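Local structure of T-lymphoma invasion and metastasis-inducing protein 1 (Homo sapiens, 4K2P) at residues T7-A11 with A115-A119; K147-E152 with N184-Q189; N25-E29 with A238-R243; T133-K138 with Y198-Q203; G12-V16 with L100-T104. The protein activates the small GTPase Rac1 as a guanine nucleotide exchange factor, with a PH-CC-Ex region that probably binds phosphoinositides and partner proteins such as Par-3. The protein carries 5 engineered substitutions. Residues are numbered along the deposited sequence.

In the fold
The five contacts illustrate how a two-part region is tied together by different chemistry at different depths. Contact 5 is a buried pairing of strands that closes the PH sheet, and contact 1, also largely buried, starts from the same strand 10-23 and reaches the helix that follows strand 98-102. Contacts 2 and 4 are partly buried and hold one helical pair, 133-161 with 168-203, at two levels: contact 4 is mainly leucine packing, whereas contact 2 adds polar links and a calcium ion. Contact 3, partly buried, joins the PH sheet to helix 233-241. His117 to Ser201 couples contacts 1 and 4; the Glu186-Arg243 salt bridge couples contacts 2 and 3.

Contact 1 (T7-A11 with A115-A119); sequences TVRKA and AIHSA
The chain of 7-11 enters extended at Val8, breaks at Arg9 (phi/psi -83/-38) and stretches out again at Lys10 and Ala11 as it runs into strand 10-23. Segment 115-119 is regular helix, with Ala119 N bonded to Ala115 O at 3.1 Å. The closest backbone approach is between Lys10 CA and Ala115 CA, 6.5 Å apart. Arg9, with chi1 and chi2 t and chi3 m, runs along the helix surface: its CD lies 3.3 Å from Ala115 O, its NH1 3.5 Å from Ser118 CB and its NE 3.9 Å from Ala119 CB, so one guanidinium face rests over the backbone around Ser118 and Ala119. Lys10 contributes its root, CB to Ala115 CB 3.7 Å; a chi2 of p then carries its amine off to a salt bridge with Glu108 and a cation-pi contact with Trp112. This is the packing of the C-terminal PH helix, 106-128, beside the start of strand 10-23, which here is hydrogen-bonded to strand 37-44 through Leu43, while helix 168-203 lies against the helix at His117 and Ser118.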
# COMPACT_ATOMS: atom_id res chain seq x y z
N THR A 7 15.82 -16.48 -6.02
CA THR A 7 15.25 -17.20 -7.16
C THR A 7 13.79 -16.76 -7.36
O THR A 7 13.50 -15.56 -7.28
CB THR A 7 15.34 -18.73 -6.95
OG1 THR A 7 14.66 -19.10 -5.74
CG2 THR A 7 16.80 -19.17 -6.85
N VAL A 8 12.87 -17.71 -7.55
CA VAL A 8 11.45 -17.38 -7.64
C VAL A 8 10.73 -17.77 -6.35
O VAL A 8 10.72 -18.92 -5.96
CB VAL A 8 10.79 -18.10 -8.84
CG1 VAL A 8 9.28 -17.91 -8.85
CG2 VAL A 8 11.38 -17.58 -10.14
N ARG A 9 10.09 -16.79 -5.71
CA ARG A 9 9.34 -17.03 -4.48
C ARG A 9 7.94 -17.54 -4.82
O ARG A 9 7.40 -18.41 -4.13
CB ARG A 9 9.26 -15.76 -3.63
CG ARG A 9 8.52 -15.95 -2.30
CD ARG A 9 8.37 -14.63 -1.55
NE ARG A 9 9.64 -14.10 -1.04
CZ ARG A 9 10.11 -14.29 0.19
NH1 ARG A 9 9.43 -15.00 1.08
NH2 ARG A 9 11.28 -13.77 0.54
N LYS A 10 7.37 -16.99 -5.88
CA LYS A 10 6.01 -17.31 -6.30
C LYS A 10 5.83 -16.91 -7.75
O LYS A 10 6.26 -15.84 -8.15
CB LYS A 10 4.97 -16.59 -5.42
CG LYS A 10 3.52 -16.79 -5.81
CD LYS A 10 3.07 -18.20 -5.51
CE LYS A 10 1.57 -18.38 -5.70
NZ LYS A 10 1.22 -19.81 -5.56
N ALA A 11 5.19 -17.76 -8.55
CA ALA A 11 4.93 -17.44 -9.95
C ALA A 11 3.63 -18.10 -10.41
O ALA A 11 3.31 -19.20 -9.98
CB ALA A 11 6.09 -17.89 -10.82
N ALA A 115 2.86 -14.19 -0.32
CA ALA A 115 4.18 -14.19 -0.94
C ALA A 115 4.71 -12.77 -1.12
O ALA A 115 5.88 -12.50 -0.88
CB ALA A 115 4.14 -14.91 -2.27
N ILE A 116 3.84 -11.85 -1.54
CA ILE A 116 4.29 -10.49 -1.82
C ILE A 116 4.63 -9.78 -0.51
O ILE A 116 5.63 -9.08 -0.43
CB ILE A 116 3.25 -9.70 -2.61
CG1 ILE A 116 3.10 -10.31 -4.01
CG2 ILE A 116 3.68 -8.24 -2.75
CD1 ILE A 116 1.86 -9.86 -4.75
N HIS A 117 3.80 -9.97 0.51
CA HIS A 117 4.02 -9.34 1.80
C HIS A 117 5.26 -9.90 2.47
O HIS A 117 5.98 -9.19 3.16
CB HIS A 117 2.80 -9.54 2.71
CG HIS A 117 1.68 -8.60 2.41
ND1 HIS A 117 0.42 -8.74 2.95
CD2 HIS A 117 1.63 -7.51 1.61
CE1 HIS A 117 -0.35 -7.78 2.50
NE2 HIS A 117 0.36 -7.01 1.69
N SER A 118 5.53 -11.18 2.24
CA SER A 118 6.72 -11.82 2.78
C SER A 118 7.96 -11.21 2.17
O SER A 118 8.96 -10.99 2.85
CB SER A 118 6.70 -13.33 2.53
OG SER A 118 5.79 -13.97 3.40
N ALA A 119 7.90 -10.97 0.87
CA ALA A 119 9.00 -10.35 0.15
C ALA A 119 9.23 -8.95 0.68
O ALA A 119 10.37 -8.53 0.85
CB ALA A 119 8.70 -10.31 -1.34

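Contact 2 (K147-E152 with N184-Q189); sequences KIDMDE and NLEQFQ. With CA (calcium ion), chain E.
An antiparallel helical hairpin, the coiled-coil element of the PH-CC-Ex region, supplies this contact, with helix 133-161 returning as helix 168-203. The short segments 147-152 and 184-189 are both regular helix, their axes 9.8 Å apart at closest and their directions 163° apart; Ile148 CA and Leu185 CA, separated by 6.2 Å, set the register. The apolar centre is built from Ile148, Leu185 and Phe188. Ile148 (m,t) brings CG1 to 3.5 Å from Phe188 CB and CG2 to 4.0 Å from Leu185 CD2, and Leu185 (m,t) extends that same CD2 to 3.9 Å from Asp151 CB and 3.9 Å from Glu152 CG. Phe188, chi1 m, receives a CH-pi contact over one face, Lys147 CB standing 4.0 Å from the ring centroid. Polar links border this centre. A water accepts from Gln189 NE2 at 3.0 Å and donates to Glu152 OE2 at 2.7 Å, bridging two side chains that do not bond directly. Asn184 shows how one amide can serve two partners: its ND2 donates to Asp151 OD2 at 3.2 Å, with an N-H...O angle of 150°. Its oxygen serves the metal, Asn184 OD1 lying 2.3 Å from the calcium ion, which completes its six observed ligands with five waters at 2.4 to 2.5 Å.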
# COMPACT_ATOMS: atom_id res chain seq x y z
N LYS A 147 4.89 7.18 17.85
CA LYS A 147 4.84 8.38 17.04
C LYS A 147 3.40 8.86 16.87
O LYS A 147 3.15 10.07 16.85
CB LYS A 147 5.48 8.15 15.67
CG LYS A 147 7.00 8.18 15.72
CD LYS A 147 7.67 8.06 14.35
CE LYS A 147 7.57 6.67 13.79
NZ LYS A 147 8.43 6.49 12.57
N ILE A 148 2.48 7.92 16.78
CA ILE A 148 1.07 8.25 16.62
C ILE A 148 0.55 8.87 17.90
O ILE A 148 -0.21 9.83 17.87
CB ILE A 148 0.24 6.99 16.25
CG1 ILE A 148 0.52 6.59 14.80
CG2 ILE A 148 -1.25 7.24 16.43
CD1 ILE A 148 0.07 5.17 14.46
N ASP A 149 0.94 8.30 19.03
CA ASP A 149 0.49 8.79 20.32
C ASP A 149 0.92 10.24 20.51
O ASP A 149 0.13 11.09 20.92
CB ASP A 149 1.05 7.91 21.45
CG ASP A 149 0.51 8.31 22.81
OD1 ASP A 149 -0.73 8.39 22.96
OD2 ASP A 149 1.33 8.56 23.72
N MET A 150 2.17 10.52 20.18
CA MET A 150 2.76 11.84 20.35
C MET A 150 2.06 12.86 19.46
O MET A 150 1.63 13.91 19.94
CB MET A 150 4.27 11.79 20.07
CG MET A 150 4.98 13.13 20.15
SD MET A 150 4.76 13.94 21.75
CE MET A 150 5.65 12.82 22.82
N ASP A 151 1.91 12.56 18.17
CA ASP A 151 1.32 13.53 17.25
C ASP A 151 -0.17 13.73 17.51
O ASP A 151 -0.71 14.81 17.25
CB ASP A 151 1.56 13.12 15.80
CG ASP A 151 2.89 13.61 15.27
OD1 ASP A 151 3.79 13.91 16.09
OD2 ASP A 151 3.05 13.69 14.03
N GLU A 152 -0.84 12.71 18.05
CA GLU A 152 -2.24 12.85 18.43
C GLU A 152 -2.38 13.81 19.59
O GLU A 152 -3.30 14.62 19.65
CB GLU A 152 -2.85 11.49 18.81
CG GLU A 152 -3.36 10.70 17.63
CD GLU A 152 -3.89 9.33 18.02
OE1 GLU A 152 -3.69 8.93 19.18
OE2 GLU A 152 -4.47 8.66 17.15
N ASN A 184 0.63 13.79 9.10
CA ASN A 184 1.61 12.88 9.70
C ASN A 184 0.92 11.62 10.18
O ASN A 184 1.45 10.53 10.04
CB ASN A 184 2.34 13.52 10.88
CG ASN A 184 3.31 14.60 10.47
OD1 ASN A 184 3.59 14.77 9.29
ND2 ASN A 184 3.83 15.32 11.44
N LEU A 185 -0.26 11.81 10.76
CA LEU A 185 -1.01 10.71 11.35
C LEU A 185 -1.57 9.79 10.26
O LEU A 185 -1.63 8.58 10.45
CB LEU A 185 -2.12 11.26 12.25
CG LEU A 185 -1.59 11.81 13.57
CD1 LEU A 185 -2.64 12.65 14.29
CD2 LEU A 185 -1.13 10.69 14.48
N GLU A 186 -1.94 10.36 9.11
CA GLU A 186 -2.34 9.55 7.97
C GLU A 186 -1.21 8.64 7.52
O GLU A 186 -1.42 7.47 7.22
CB GLU A 186 -2.75 10.42 6.79
CG GLU A 186 -4.13 11.00 6.87
CD GLU A 186 -4.48 11.75 5.60
OE1 GLU A 186 -3.66 12.57 5.16
OE2 GLU A 186 -5.56 11.49 5.02
N GLN A 187 -0.01 9.22 7.45
CA GLN A 187 1.18 8.51 7.02
C GLN A 187 1.53 7.41 8.01
O GLN A 187 1.86 6.29 7.61
CB GLN A 187 2.34 9.50 6.87
CG GLN A 187 3.71 8.89 6.56
CD GLN A 187 3.82 8.35 5.14
OE1 GLN A 187 3.92 9.12 4.18
NE2 GLN A 187 3.81 7.03 5.01
N PHE A 188 1.44 7.72 9.30
CA PHE A 188 1.81 6.79 10.35
C PHE A 188 0.85 5.61 10.39
O PHE A 188 1.27 4.47 10.59
CB PHE A 188 1.83 7.47 11.72
CG PHE A 188 2.97 8.44 11.93
CD1 PHE A 188 4.16 8.32 11.25
CD2 PHE A 188 2.84 9.46 12.85
CE1 PHE A 188 5.20 9.22 11.46
CE2 PHE A 188 3.87 10.36 13.07
CZ PHE A 188 5.05 10.23 12.37
N GLN A 189 -0.44 5.88 10.22
CA GLN A 189 -1.47 4.85 10.30
C GLN A 189 -1.39 3.93 9.10
O GLN A 189 -1.70 2.74 9.20
CB GLN A 189 -2.87 5.46 10.38
CG GLN A 189 -3.15 6.20 11.68
CD GLN A 189 -3.35 5.26 12.85
OE1 GLN A 189 -3.26 4.05 12.71
NE2 GLN A 189 -3.61 5.83 14.01
CA CA E . 4.64 15.27 7.29
O HOH W 1 -4.09 8.77 14.50
O HOH W 2 6.64 14.66 6.03
O HOH W 3 2.64 16.58 7.25
O HOH W 4 5.29 17.46 6.45
O HOH W 5 3.97 12.96 6.94
O HOH W 6 6.32 15.34 9.07

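Contact 3 (N25-E29 with A238-R243); sequences NKKVE and ALVAAR
Val28, Lys26 and Ala242 carry most of this junction between the PH sheet and helix 233-241. Lys26 lies in the turn between strands 10-23 and 27-30, in a left-handed conformation (phi/psi 72/29) like Asn25 before it; the chain then becomes strand at Lys27. Opposite, the chain from Ala238 is the last part of helix 233-241. Two backbone approaches fix the register: Lys26 CA to Ala242 CA at 5.1 Å and Val28 CA to Leu239 CA at 6.2 Å. Val28, chi1 t, points at the helix: its CG2 is 3.7 Å from Ala242 CB and 3.4 Å from Ala238 O, and its CB is 4.0 Å from Leu239 CD2. Lys26 is m,t,t,m, the final m turn placing NZ 3.2 Å from Arg243 O, to which it donates, while Lys26 CA makes a CA-H...O contact of 3.6 Å with Ala242 O. A water donates both to Lys26 O (3.2 Å) and to Leu239 O (2.8 Å). Leu20 of strand 10-23 and Leu228 of helix 219-228 extend the apolar patch around Val28, and Arg243 turns away to a salt bridge with Glu186. One inward valine thus supplies the apolar fit, while the polar links use main-chain oxygens of the helical segment and depend little on side-chain identity there.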
# COMPACT_ATOMS: atom_id res chain seq x y z
N ASN A 25 3.94 16.25 -9.68
CA ASN A 25 3.41 17.09 -8.63
C ASN A 25 2.62 16.33 -7.56
O ASN A 25 1.70 16.87 -6.97
CB ASN A 25 2.53 18.19 -9.23
CG ASN A 25 2.59 19.48 -8.42
OD1 ASN A 25 3.63 19.84 -7.87
ND2 ASN A 25 1.46 20.18 -8.35
N LYS A 26 2.97 15.06 -7.37
CA LYS A 26 2.42 14.25 -6.28
C LYS A 26 0.96 13.86 -6.50
O LYS A 26 0.23 13.65 -5.53
CB LYS A 26 2.56 14.99 -4.94
CG LYS A 26 3.97 15.49 -4.64
CD LYS A 26 3.99 16.33 -3.37
CE LYS A 26 5.38 16.89 -3.08
NZ LYS A 26 6.38 15.83 -2.76
N LYS A 27 0.54 13.74 -7.76
CA LYS A 27 -0.85 13.42 -8.08
C LYS A 27 -1.05 11.94 -8.36
O LYS A 27 -0.17 11.28 -8.86
CB LYS A 27 -1.31 14.20 -9.31
CG LYS A 27 -1.39 15.71 -9.15
CD LYS A 27 -2.21 16.32 -10.29
CE LYS A 27 -1.65 16.02 -11.69
NZ LYS A 27 -0.41 16.78 -12.00
N VAL A 28 -2.19 11.41 -7.95
CA VAL A 28 -2.63 10.09 -8.37
C VAL A 28 -3.80 10.28 -9.33
O VAL A 28 -4.63 11.15 -9.10
CB VAL A 28 -3.04 9.21 -7.19
CG1 VAL A 28 -3.48 7.85 -7.69
CG2 VAL A 28 -1.89 9.06 -6.21
N GLU A 29 -3.85 9.48 -10.39
CA GLU A 29 -4.98 9.49 -11.32
C GLU A 29 -5.42 8.07 -11.61
O GLU A 29 -4.63 7.13 -11.48
CB GLU A 29 -4.62 10.19 -12.63
CG GLU A 29 -4.46 11.70 -12.50
CD GLU A 29 -4.11 12.34 -13.82
OE1 GLU A 29 -4.04 11.62 -14.83
OE2 GLU A 29 -3.89 13.58 -13.84
N ALA A 238 -2.28 4.75 -2.17
CA ALA A 238 -1.69 5.38 -3.35
C ALA A 238 -1.53 6.89 -3.13
O ALA A 238 -0.51 7.47 -3.51
CB ALA A 238 -2.54 5.11 -4.58
N LEU A 239 -2.53 7.51 -2.53
CA LEU A 239 -2.52 8.95 -2.30
C LEU A 239 -1.43 9.32 -1.30
O LEU A 239 -0.70 10.29 -1.49
CB LEU A 239 -3.89 9.40 -1.82
CG LEU A 239 -4.98 9.36 -2.90
CD1 LEU A 239 -6.36 9.40 -2.28
CD2 LEU A 239 -4.80 10.51 -3.87
N VAL A 240 -1.30 8.53 -0.25
CA VAL A 240 -0.30 8.79 0.77
C VAL A 240 1.11 8.59 0.23
O VAL A 240 1.99 9.40 0.48
CB VAL A 240 -0.52 7.89 2.01
CG1 VAL A 240 0.70 7.97 2.96
CG2 VAL A 240 -1.78 8.31 2.74
N ALA A 241 1.31 7.51 -0.52
CA ALA A 241 2.63 7.17 -1.04
C ALA A 241 3.08 8.20 -2.05
O ALA A 241 4.27 8.48 -2.17
CB ALA A 241 2.62 5.77 -1.65
N ALA A 242 2.13 8.77 -2.78
CA ALA A 242 2.46 9.75 -3.81
C ALA A 242 3.05 11.04 -3.20
O ALA A 242 3.63 11.85 -3.92
CB ALA A 242 1.23 10.09 -4.62
N ARG A 243 2.89 11.23 -1.90
CA ARG A 243 3.44 12.41 -1.24
C ARG A 243 4.95 12.32 -1.02
O ARG A 243 5.61 13.34 -0.84
CB ARG A 243 2.76 12.65 0.10
CG ARG A 243 1.28 12.87 -0.00
CD ARG A 243 0.68 12.80 1.38
NE ARG A 243 -0.78 12.81 1.34
CZ ARG A 243 -1.54 12.63 2.41
NH1 ARG A 243 -0.98 12.41 3.60
NH2 ARG A 243 -2.85 12.64 2.29
O HOH W 7 -1.63 12.28 -3.27

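Contact 4 (T133-K138 with Y198-Q203); sequences TLRLLK and YLASLQ
Leucines packing across two antiparallel helices form this level of the hairpin. Segments 133-138 and 198-203 are helical, with axes 10.1 Å apart at closest and directions 149° apart; Leu137 CA and Leu199 CA, 6.4 Å from each other, mark the register. Leu137 points straight across in an m,t rotamer, and its CD1 meets three residues: Tyr198 CB at 3.9 Å, Leu199 CB at 4.1 Å and Leu202 CD1 at 3.8 Å. Leu202 answers with the same m,t rotamer, which also brings its CD1 to 3.5 Å from Leu134 CD1 and 3.8 Å from Thr133 CG2. Leu134 is the exception, its chi1 of -134° falling between wells; in this pose its CG lies 3.9 Å from Leu199 CD1. Leu199 adopts t,p and lays CD2 3.9 Å from Lys138 CG. At the more open border, Lys138 is extended (m,t,t,t), its CE 3.5 Å from Gln203 NE2, a packing contact that pairs the aliphatic part of the lysine with the amide. Tyr198, chi1 m, aims CB at the partner helix, but its ring leads off so that OH bonds to Ser74 O. Beneath the pair runs helix 106-128 of the PH domain, touched by Thr133 at Ala125, by Tyr198 at Cys120 and by Leu202 at Ser118, so the hairpin is seated on that helix.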
# COMPACT_ATOMS: atom_id res chain seq x y z
N THR A 133 13.45 -11.09 11.21
CA THR A 133 12.49 -10.27 10.48
C THR A 133 11.25 -10.00 11.34
O THR A 133 10.76 -8.87 11.39
CB THR A 133 12.08 -10.94 9.16
OG1 THR A 133 13.24 -11.08 8.32
CG2 THR A 133 11.05 -10.09 8.42
N LEU A 134 10.76 -11.03 12.01
CA LEU A 134 9.57 -10.91 12.86
C LEU A 134 9.76 -9.89 13.98
O LEU A 134 8.90 -9.03 14.20
CB LEU A 134 9.21 -12.27 13.46
CG LEU A 134 7.73 -12.63 13.39
CD1 LEU A 134 7.36 -13.00 11.96
CD2 LEU A 134 7.38 -13.74 14.36
N ARG A 135 10.88 -9.98 14.69
CA ARG A 135 11.18 -9.04 15.77
C ARG A 135 11.28 -7.62 15.26
O ARG A 135 10.83 -6.69 15.91
CB ARG A 135 12.46 -9.44 16.48
CG ARG A 135 12.99 -8.42 17.47
CD ARG A 135 14.14 -9.01 18.26
NE ARG A 135 13.71 -10.22 18.96
CZ ARG A 135 13.17 -10.24 20.18
NH1 ARG A 135 13.03 -9.11 20.87
NH2 ARG A 135 12.79 -11.39 20.72
N LEU A 136 11.88 -7.44 14.08
CA LEU A 136 12.04 -6.11 13.53
C LEU A 136 10.68 -5.50 13.21
O LEU A 136 10.46 -4.32 13.46
CB LEU A 136 12.90 -6.14 12.27
CG LEU A 136 12.95 -4.80 11.51
CD1 LEU A 136 13.60 -3.71 12.35
CD2 LEU A 136 13.67 -4.97 10.19
N LEU A 137 9.77 -6.30 12.66
CA LEU A 137 8.44 -5.81 12.30
C LEU A 137 7.68 -5.33 13.52
O LEU A 137 7.07 -4.26 13.50
CB LEU A 137 7.63 -6.90 11.59
CG LEU A 137 8.02 -7.27 10.16
CD1 LEU A 137 7.11 -8.37 9.66
CD2 LEU A 137 7.99 -6.06 9.23
N LYS A 138 7.73 -6.11 14.60
CA LYS A 138 7.06 -5.73 15.84
C LYS A 138 7.67 -4.47 16.42
O LYS A 138 6.98 -3.65 17.02
CB LYS A 138 7.12 -6.86 16.85
CG LYS A 138 6.28 -8.06 16.45
CD LYS A 138 6.44 -9.19 17.43
CE LYS A 138 5.66 -10.42 16.98
NZ LYS A 138 5.99 -11.61 17.80
N TYR A 198 2.40 -7.18 6.87
CA TYR A 198 3.62 -7.98 6.70
C TYR A 198 3.74 -9.00 7.81
O TYR A 198 4.07 -10.16 7.59
CB TYR A 198 4.86 -7.09 6.72
CG TYR A 198 4.96 -6.08 5.61
CD1 TYR A 198 4.05 -6.06 4.55
CD2 TYR A 198 5.97 -5.13 5.61
CE1 TYR A 198 4.16 -5.12 3.54
CE2 TYR A 198 6.09 -4.21 4.61
CZ TYR A 198 5.18 -4.20 3.58
OH TYR A 198 5.33 -3.26 2.59
N LEU A 199 3.46 -8.55 9.03
CA LEU A 199 3.59 -9.40 10.20
C LEU A 199 2.57 -10.52 10.14
O LEU A 199 2.87 -11.66 10.47
CB LEU A 199 3.41 -8.59 11.48
CG LEU A 199 3.56 -9.37 12.79
CD1 LEU A 199 4.95 -10.00 12.90
CD2 LEU A 199 3.28 -8.48 13.98
N ALA A 200 1.35 -10.19 9.72
CA ALA A 200 0.28 -11.17 9.65
C ALA A 200 0.62 -12.24 8.63
O ALA A 200 0.35 -13.43 8.83
CB ALA A 200 -1.03 -10.49 9.30
N SER A 201 1.24 -11.82 7.54
CA SER A 201 1.58 -12.73 6.46
C SER A 201 2.66 -13.71 6.90
O SER A 201 2.65 -14.87 6.49
CB SER A 201 2.02 -11.94 5.23
OG SER A 201 0.90 -11.32 4.60
N LEU A 202 3.60 -13.27 7.73
CA LEU A 202 4.61 -14.18 8.27
C LEU A 202 4.03 -15.12 9.34
O LEU A 202 4.42 -16.28 9.41
CB LEU A 202 5.79 -13.41 8.85
CG LEU A 202 6.73 -12.68 7.89
CD1 LEU A 202 7.83 -12.00 8.68
CD2 LEU A 202 7.33 -13.62 6.86
N GLN A 203 3.10 -14.63 10.15
CA GLN A 203 2.55 -15.42 11.25
C GLN A 203 1.31 -16.22 10.86
O GLN A 203 0.72 -16.91 11.70
CB GLN A 203 2.21 -14.53 12.44
CG GLN A 203 3.39 -13.87 13.11
CD GLN A 203 2.95 -12.91 14.19
OE1 GLN A 203 1.89 -12.29 14.09
NE2 GLN A 203 3.76 -12.79 15.24

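Contact 5 (G12-V16 with L100-T104); sequences GALAV and LFQTT
Closure of the PH-domain barrel, where the first strand meets the last before the C-terminal helix, is exemplified by 12-16 running antiparallel to 100-104. The strand axes approach to 4.6 Å at 133° between their directions, a strongly twisted pairing. Gly12 opens the segment still extended, bonding through its backbone to Val41 on the other side. At Ala13 the strands have parted enough for solvent: one water donates to Ala13 O (3.2 Å) and Gln102 O (2.7 Å), and a second lies 2.7 Å from Ala13 O and 3.0 Å from Thr103 OG1. Leu14, in an m,t rotamer, reaches back to its partner, with CD1 3.9 Å from Phe101 CD1 and CD2 3.8 Å from Thr103 CB; Trp112 of helix 106-128 also packs on it. Ala15 and Gln102 are the hydrogen-bonded pair, CA atoms 5.0 Å apart: Ala15 N donates to Gln102 O at 3.2 Å, and Gln102 N to Ala15 O at 2.9 Å. Their side chains share one face, where Gln102 NE2 bonds to Asp86 O. Val16 and Phe101, a non-hydrogen-bonded pair with CA atoms 4.7 Å apart, turn to the other, buried face. There Val16 (chi1 t) sets CG2 3.7 Å from Phe101 CD1, while in the backbone Val16 CA makes a CA-H...O contact of 3.3 Å with Leu100 O.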
# COMPACT_ATOMS: atom_id res chain seq x y z
N GLY A 12 2.88 -17.42 -11.28
CA GLY A 12 1.64 -17.97 -11.79
C GLY A 12 1.02 -17.11 -12.87
O GLY A 12 1.40 -15.97 -13.07
N ALA A 13 0.04 -17.67 -13.57
CA ALA A 13 -0.68 -16.97 -14.60
C ALA A 13 -1.75 -16.09 -13.96
O ALA A 13 -2.58 -16.57 -13.20
CB ALA A 13 -1.29 -17.95 -15.58
N LEU A 14 -1.72 -14.80 -14.28
CA LEU A 14 -2.66 -13.82 -13.73
C LEU A 14 -3.20 -12.93 -14.83
O LEU A 14 -2.49 -12.60 -15.77
CB LEU A 14 -1.98 -12.95 -12.68
CG LEU A 14 -1.44 -13.65 -11.43
CD1 LEU A 14 -0.58 -12.68 -10.60
CD2 LEU A 14 -2.59 -14.20 -10.61
N ALA A 15 -4.47 -12.53 -14.69
CA ALA A 15 -5.00 -11.42 -15.47
C ALA A 15 -4.59 -10.15 -14.73
O ALA A 15 -4.59 -10.12 -13.51
CB ALA A 15 -6.50 -11.51 -15.62
N VAL A 16 -4.24 -9.10 -15.48
CA VAL A 16 -3.63 -7.90 -14.90
C VAL A 16 -4.19 -6.66 -15.58
O VAL A 16 -4.47 -6.66 -16.78
CB VAL A 16 -2.10 -7.90 -15.05
CG1 VAL A 16 -1.49 -6.69 -14.34
CG2 VAL A 16 -1.51 -9.20 -14.49
N LEU A 100 -4.43 -4.13 -10.51
CA LEU A 100 -5.34 -5.23 -10.22
C LEU A 100 -4.85 -6.55 -10.82
O LEU A 100 -4.31 -6.58 -11.92
CB LEU A 100 -6.73 -4.91 -10.74
CG LEU A 100 -7.43 -3.71 -10.10
CD1 LEU A 100 -8.67 -3.38 -10.88
CD2 LEU A 100 -7.77 -3.99 -8.64
N PHE A 101 -5.09 -7.63 -10.09
CA PHE A 101 -4.73 -8.97 -10.49
C PHE A 101 -5.92 -9.90 -10.25
O PHE A 101 -6.60 -9.75 -9.23
CB PHE A 101 -3.53 -9.49 -9.69
CG PHE A 101 -2.30 -8.64 -9.81
CD1 PHE A 101 -1.37 -8.87 -10.81
CD2 PHE A 101 -2.05 -7.65 -8.88
CE1 PHE A 101 -0.22 -8.10 -10.89
CE2 PHE A 101 -0.90 -6.88 -8.96
CZ PHE A 101 0.01 -7.11 -9.96
N GLN A 102 -6.17 -10.83 -11.16
CA GLN A 102 -7.19 -11.86 -10.95
C GLN A 102 -6.55 -13.24 -11.01
O GLN A 102 -5.84 -13.57 -11.97
CB GLN A 102 -8.31 -11.76 -11.99
CG GLN A 102 -9.48 -12.74 -11.73
CD GLN A 102 -10.43 -12.88 -12.91
OE1 GLN A 102 -10.05 -12.67 -14.06
NE2 GLN A 102 -11.68 -13.24 -12.63
N THR A 103 -6.81 -14.04 -9.98
CA THR A 103 -6.37 -15.42 -9.91
C THR A 103 -7.60 -16.36 -9.92
O THR A 103 -8.70 -15.94 -10.31
CB THR A 103 -5.48 -15.63 -8.67
OG1 THR A 103 -4.90 -16.94 -8.67
CG2 THR A 103 -6.26 -15.41 -7.39
N THR A 104 -7.42 -17.61 -9.50
CA THR A 104 -8.37 -18.69 -9.80
C THR A 104 -9.22 -19.12 -8.62
O THR A 104 -10.23 -19.78 -8.80
CB THR A 104 -7.62 -19.94 -10.31
OG1 THR A 104 -6.50 -20.19 -9.46
CG2 THR A 104 -7.13 -19.73 -11.73
O HOH W 8 -5.71 -16.07 -13.09
O HOH W 9 -2.94 -17.62 -10.79